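Local coordinates for protein Cbm77-rfpl (Ruminococcus flavefaciens, PDB 5FU5) that probably binds plant cell-wall polysaccharide as a family 77 carbohydrate-binding module of a cellulosomal protein, at residues 42-54 against 100-112. Sequence-based numbering, arbitrary orientation. Where two conformers were deposited one is given.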
loop_
_atom_site.group_PDB
_atom_site.type_symbol
_atom_site.label_atom_id
_atom_site.label_comp_id
_atom_site.label_asym_id
_atom_site.label_seq_id
_atom_site.Cartn_x
_atom_site.Cartn_y
_atom_site.Cartn_z
ATOM N N LEU A 42 1.055 -12.609 -6.368
ATOM C CA LEU A 42 1.775 -11.432 -6.760
ATOM C C LEU A 42 3.267 -11.638 -6.555
ATOM O O LEU A 42 3.688 -12.240 -5.561
ATOM C CB LEU A 42 1.249 -10.218 -5.969
ATOM C CG LEU A 42 -0.253 -9.948 -6.132
ATOM C CD1 LEU A 42 -0.719 -8.919 -5.131
ATOM C CD2 LEU A 42 -0.578 -9.486 -7.540
ATOM N N THR A 43 4.080 -11.154 -7.473
ATOM C CA THR A 43 5.515 -11.512 -7.521
ATOM C C THR A 43 6.510 -10.369 -7.571
ATOM O O THR A 43 7.699 -10.593 -7.282
ATOM C CB THR A 43 5.790 -12.395 -8.767
ATOM O OG1 THR A 43 5.360 -11.702 -9.938
ATOM C CG2 THR A 43 5.030 -13.757 -8.608
ATOM N N GLN A 44 6.073 -9.167 -7.979
ATOM C CA GLN A 44 6.953 -8.012 -8.050
ATOM C C GLN A 44 6.494 -7.012 -7.010
ATOM O O GLN A 44 5.340 -6.581 -7.007
ATOM C CB GLN A 44 6.976 -7.373 -9.440
ATOM C CG GLN A 44 7.834 -6.140 -9.518
ATOM C CD GLN A 44 7.854 -5.573 -10.906
ATOM O OE1 GLN A 44 6.842 -4.993 -11.386
ATOM N NE2 GLN A 44 8.964 -5.703 -11.548
ATOM N N CYS A 45 7.425 -6.636 -6.104
ATOM C CA CYS A 45 7.094 -5.722 -5.010
ATOM C C CYS A 45 7.842 -4.410 -5.113
ATOM O O CYS A 45 8.839 -4.305 -5.831
ATOM C CB CYS A 45 7.462 -6.415 -3.712
ATOM S SG CYS A 45 9.205 -6.851 -3.519
ATOM N N LEU A 46 7.361 -3.443 -4.320
ATOM C CA LEU A 46 8.108 -2.255 -3.956
ATOM C C LEU A 46 8.847 -2.608 -2.638
ATOM O O LEU A 46 8.213 -3.000 -1.656
ATOM C CB LEU A 46 7.170 -1.089 -3.765
ATOM C CG LEU A 46 7.826 0.282 -3.569
ATOM C CD1 LEU A 46 8.286 0.795 -4.928
ATOM C CD2 LEU A 46 6.849 1.241 -2.902
ATOM N N LYS A 47 10.163 -2.521 -2.689
ATOM C CA LYS A 47 10.981 -2.737 -1.487
ATOM C C LYS A 47 10.731 -1.562 -0.544
ATOM O O LYS A 47 10.706 -0.413 -0.979
ATOM C CB LYS A 47 12.454 -2.845 -1.855
ATOM C CG LYS A 47 12.792 -4.025 -2.783
ATOM C CD LYS A 47 14.285 -4.153 -3.087
ATOM C CE LYS A 47 14.802 -3.050 -3.959
ATOM N NZ LYS A 47 16.221 -3.235 -4.402
ATOM N N MET A 48 10.520 -1.851 0.749
ATOM C CA MET A 48 10.362 -0.753 1.714
ATOM C C MET A 48 11.734 -0.352 2.210
ATOM O O MET A 48 12.275 -0.984 3.095
ATOM C CB MET A 48 9.406 -1.107 2.831
ATOM C CG MET A 48 8.044 -1.540 2.343
ATOM S SD MET A 48 6.923 -0.229 1.801
ATOM C CE MET A 48 7.854 0.831 0.743
ATOM N N GLU A 49 12.306 0.680 1.580
ATOM C CA GLU A 49 13.656 1.133 1.895
ATOM C C GLU A 49 13.639 2.521 2.512
ATOM O O GLU A 49 12.611 3.217 2.536
ATOM C CB GLU A 49 14.524 1.129 0.633
ATOM C CG GLU A 49 14.600 -0.228 -0.093
ATOM C CD GLU A 49 15.255 -0.135 -1.459
ATOM O OE1 GLU A 49 14.593 0.336 -2.376
ATOM O OE2 GLU A 49 16.411 -0.520 -1.629
ATOM N N THR A 50 14.815 2.942 2.984
ATOM C CA THR A 50 14.897 4.225 3.681
ATOM C C THR A 50 14.304 5.395 2.913
ATOM O O THR A 50 13.611 6.222 3.479
ATOM C CB THR A 50 16.358 4.530 4.068
ATOM O OG1 THR A 50 16.929 3.350 4.650
ATOM C CG2 THR A 50 16.435 5.651 5.053
ATOM N N ALA A 51 14.552 5.428 1.602
ATOM C CA ALA A 51 14.158 6.566 0.779
ATOM C C ALA A 51 12.802 6.375 0.102
ATOM O O ALA A 51 12.356 7.223 -0.684
ATOM C CB ALA A 51 15.236 6.817 -0.252
ATOM N N THR A 52 12.108 5.299 0.440
ATOM C CA THR A 52 10.850 4.964 -0.261
ATOM C C THR A 52 9.692 5.786 0.254
ATOM O O THR A 52 9.524 5.996 1.487
ATOM C CB THR A 52 10.532 3.475 -0.062
ATOM O OG1 THR A 52 11.659 2.712 -0.459
ATOM C CG2 THR A 52 9.315 3.041 -0.806
ATOM N N SER A 53 8.835 6.242 -0.668
ATOM C CA SER A 53 7.608 6.934 -0.273
ATOM C C SER A 53 6.514 6.757 -1.281
ATOM O O SER A 53 6.771 6.598 -2.503
ATOM C CB SER A 53 7.820 8.416 -0.022
ATOM O OG SER A 53 8.120 9.090 -1.225
ATOM N N ILE A 54 5.311 6.685 -0.770
ATOM C CA ILE A 54 4.100 6.672 -1.616
ATOM C C ILE A 54 3.196 7.772 -1.076
ATOM O O ILE A 54 2.811 7.738 0.127
ATOM C CB ILE A 54 3.374 5.332 -1.551
ATOM C CG1 ILE A 54 4.289 4.189 -1.970
ATOM C CG2 ILE A 54 2.126 5.383 -2.401
ATOM C CD1 ILE A 54 3.891 2.890 -1.351
ATOM N N ILE A 100 3.056 7.200 2.768
ATOM C CA ILE A 100 3.487 5.918 3.297
ATOM C C ILE A 100 5.005 5.870 3.159
ATOM O O ILE A 100 5.556 6.094 2.060
ATOM C CB ILE A 100 2.856 4.752 2.524
ATOM C CG1 ILE A 100 1.316 4.904 2.423
ATOM C CG2 ILE A 100 3.305 3.407 3.106
ATOM C CD1 ILE A 100 0.704 4.075 1.273
ATOM N N THR A 101 5.696 5.552 4.251
ATOM C CA THR A 101 7.149 5.433 4.262
ATOM C C THR A 101 7.545 4.161 5.076
ATOM O O THR A 101 6.676 3.439 5.624
ATOM C CB THR A 101 7.767 6.707 4.878
ATOM O OG1 THR A 101 7.215 6.888 6.189
ATOM C CG2 THR A 101 7.491 7.916 4.021
ATOM N N LYS A 102 8.849 3.906 5.150
ATOM C CA LYS A 102 9.370 2.701 5.762
ATOM C C LYS A 102 9.242 2.761 7.295
ATOM O O LYS A 102 9.522 3.813 7.905
ATOM C CB LYS A 102 10.826 2.511 5.394
ATOM C CG LYS A 102 11.474 1.270 5.989
ATOM C CD LYS A 102 12.944 1.183 5.676
ATOM C CE LYS A 102 13.590 -0.056 6.249
ATOM N NZ LYS A 102 15.067 0.002 6.291
ATOM N N ALA A 103 8.841 1.637 7.889
ATOM C CA ALA A 103 9.055 1.355 9.308
ATOM C C ALA A 103 10.206 0.335 9.366
ATOM O O ALA A 103 11.371 0.743 9.385
ATOM C CB ALA A 103 7.775 0.889 9.998
ATOM N N ASP A 104 9.920 -0.971 9.313
ATOM C CA ASP A 104 10.967 -1.992 9.309
ATOM C C ASP A 104 11.017 -2.629 7.926
ATOM O O ASP A 104 10.225 -2.300 7.057
ATOM C CB ASP A 104 10.762 -3.011 10.429
ATOM C CG ASP A 104 10.779 -2.372 11.804
ATOM O OD1 ASP A 104 11.464 -1.337 12.043
ATOM O OD2 ASP A 104 10.067 -2.902 12.666
ATOM N N ALA A 105 11.977 -3.510 7.723
ATOM C CA ALA A 105 12.181 -4.114 6.441
ATOM C C ALA A 105 10.997 -5.023 6.121
ATOM O O ALA A 105 10.512 -5.813 6.964
ATOM C CB ALA A 105 13.477 -4.888 6.416
ATOM N N CYS A 106 10.515 -4.840 4.893
ATOM C CA CYS A 106 9.455 -5.684 4.297
ATOM C C CYS A 106 9.192 -5.209 2.860
ATOM O O CYS A 106 9.861 -4.295 2.352
ATOM C CB CYS A 106 8.152 -5.660 5.100
ATOM S SG CYS A 106 7.495 -4.002 5.343
ATOM N N ASN A 107 8.237 -5.875 2.220
ATOM C CA ASN A 107 8.094 -5.774 0.751
ATOM C C ASN A 107 6.610 -5.741 0.358
ATOM O O ASN A 107 5.852 -6.628 0.704
ATOM C CB ASN A 107 8.844 -6.951 0.104
ATOM C CG ASN A 107 10.330 -6.857 0.372
ATOM O OD1 ASN A 107 11.009 -5.976 -0.161
ATOM N ND2 ASN A 107 10.815 -7.680 1.280
ATOM N N LEU A 108 6.240 -4.647 -0.319
ATOM C CA LEU A 108 4.866 -4.267 -0.600
ATOM C C LEU A 108 4.407 -4.744 -2.005
ATOM O O LEU A 108 5.052 -4.403 -3.001
ATOM C CB LEU A 108 4.730 -2.754 -0.488
ATOM C CG LEU A 108 3.339 -2.128 -0.762
ATOM C CD1 LEU A 108 2.294 -2.647 0.221
ATOM C CD2 LEU A 108 3.406 -0.630 -0.797
ATOM N N PHE A 109 3.294 -5.472 -2.052
ATOM C CA PHE A 109 2.816 -6.058 -3.334
ATOM C C PHE A 109 1.539 -5.475 -3.919
ATOM O O PHE A 109 1.299 -5.559 -5.140
ATOM C CB PHE A 109 2.675 -7.572 -3.184
ATOM C CG PHE A 109 3.984 -8.307 -3.048
ATOM C CD1 PHE A 109 4.700 -8.309 -1.855
ATOM C CD2 PHE A 109 4.508 -9.058 -4.082
ATOM C CE1 PHE A 109 5.899 -8.961 -1.741
ATOM C CE2 PHE A 109 5.684 -9.748 -3.945
ATOM C CZ PHE A 109 6.394 -9.716 -2.781
ATOM N N TYR A 110 0.693 -4.888 -3.095
ATOM C CA TYR A 110 -0.626 -4.416 -3.527
ATOM C C TYR A 110 -1.098 -3.342 -2.580
ATOM O O TYR A 110 -0.832 -3.425 -1.372
ATOM C CB TYR A 110 -1.617 -5.599 -3.548
ATOM C CG TYR A 110 -2.978 -5.304 -4.215
ATOM C CD1 TYR A 110 -3.124 -5.287 -5.592
ATOM C CD2 TYR A 110 -4.102 -5.060 -3.423
ATOM C CE1 TYR A 110 -4.363 -5.026 -6.145
ATOM C CE2 TYR A 110 -5.330 -4.778 -3.955
ATOM C CZ TYR A 110 -5.473 -4.781 -5.297
ATOM O OH TYR A 110 -6.745 -4.496 -5.766
ATOM N N MET A 111 -1.821 -2.376 -3.107
ATOM C CA MET A 111 -2.478 -1.431 -2.240
ATOM C C MET A 111 -3.776 -0.925 -2.808
ATOM O O MET A 111 -3.999 -0.939 -4.033
ATOM C CB MET A 111 -1.533 -0.304 -1.841
ATOM C CG MET A 111 -1.057 0.585 -2.940
ATOM S SD MET A 111 0.107 1.863 -2.391
ATOM C CE MET A 111 0.513 2.287 -4.068
ATOM N N GLU A 112 -4.687 -0.584 -1.889
ATOM C CA GLU A 112 -5.999 -0.082 -2.225
ATOM C C GLU A 112 -6.404 1.007 -1.262
ATOM O O GLU A 112 -6.128 0.904 -0.083
ATOM C CB GLU A 112 -7.053 -1.199 -2.181
ATOM C CG GLU A 112 -8.440 -0.630 -2.002
ATOM C CD GLU A 112 -9.550 -1.576 -2.284
ATOM O OE1 GLU A 112 -9.341 -2.815 -2.234
ATOM O OE2 GLU A 112 -10.630 -1.031 -2.563
HETATM O O HOH W 1 2.795 -7.247 -6.692
HETATM O O HOH W 2 12.864 -3.615 3.368
HETATM O O HOH W 3 10.775 5.545 3.742
HETATM O O HOH W 4 15.868 2.510 7.229
#
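Leu46 and Leu108 face each other as an antiparallel hydrogen-bonded pair, Leu46 N giving to Leu108 O at 2.8 Å and Leu108 N returning the bond to Leu46 O. Strands 45-47 and 107-112 run at 143°, and Met48 N extends the ladder to Cys106 O. Past a type I turn from Glu49 to Thr52, a second ladder begins: Ile54 and Ile100 exchange both backbone bonds, with Ile100 N to Ile54 O at 2.7 Å. Beyond the Leu46-Leu108 pair, at the end away from Met48, a water donates to both Gln44 O and Phe109 O.

The Phe109 ring lies with one face against Cys45. Its CG is anti to the carbonyl carbon (chi1 -69°), which carries the ring to Cys45: the Cys45 CB methylene sits 3.5 Å from the ring centroid, a CH-pi contact over the face, while SG stands obliquely and rests on Asn107 CB. Leu42 CB packs against Phe109 CD2 at 3.9 Å. With an alanine here, Cys45 CB would probably lose the ring face it lies on and Leu42 CB its contact with CD2, opening a gap between residues 42 and 45.

Among the apolar side chains, Ile54 and Leu108 meet tip to tip, Ile54 CD1 to Leu108 CD2 at 3.6 Å; Phe12 also packs on Leu108. Toward solvent, the extended Lys102 chain runs alongside the backbone of Met48 and Glu49, its CD 3.4 Å from Met48 O, and water bridges NZ to Thr50 OG1.

Phe109 and Tyr110 together oppose Val67 in a classic beta bulge, and the Glu49-Thr52 turn and 102-106 loop link two separate ladders, 40-47 with 107-116 and 53-58 with 96-101, in the module's antiparallel beta fold.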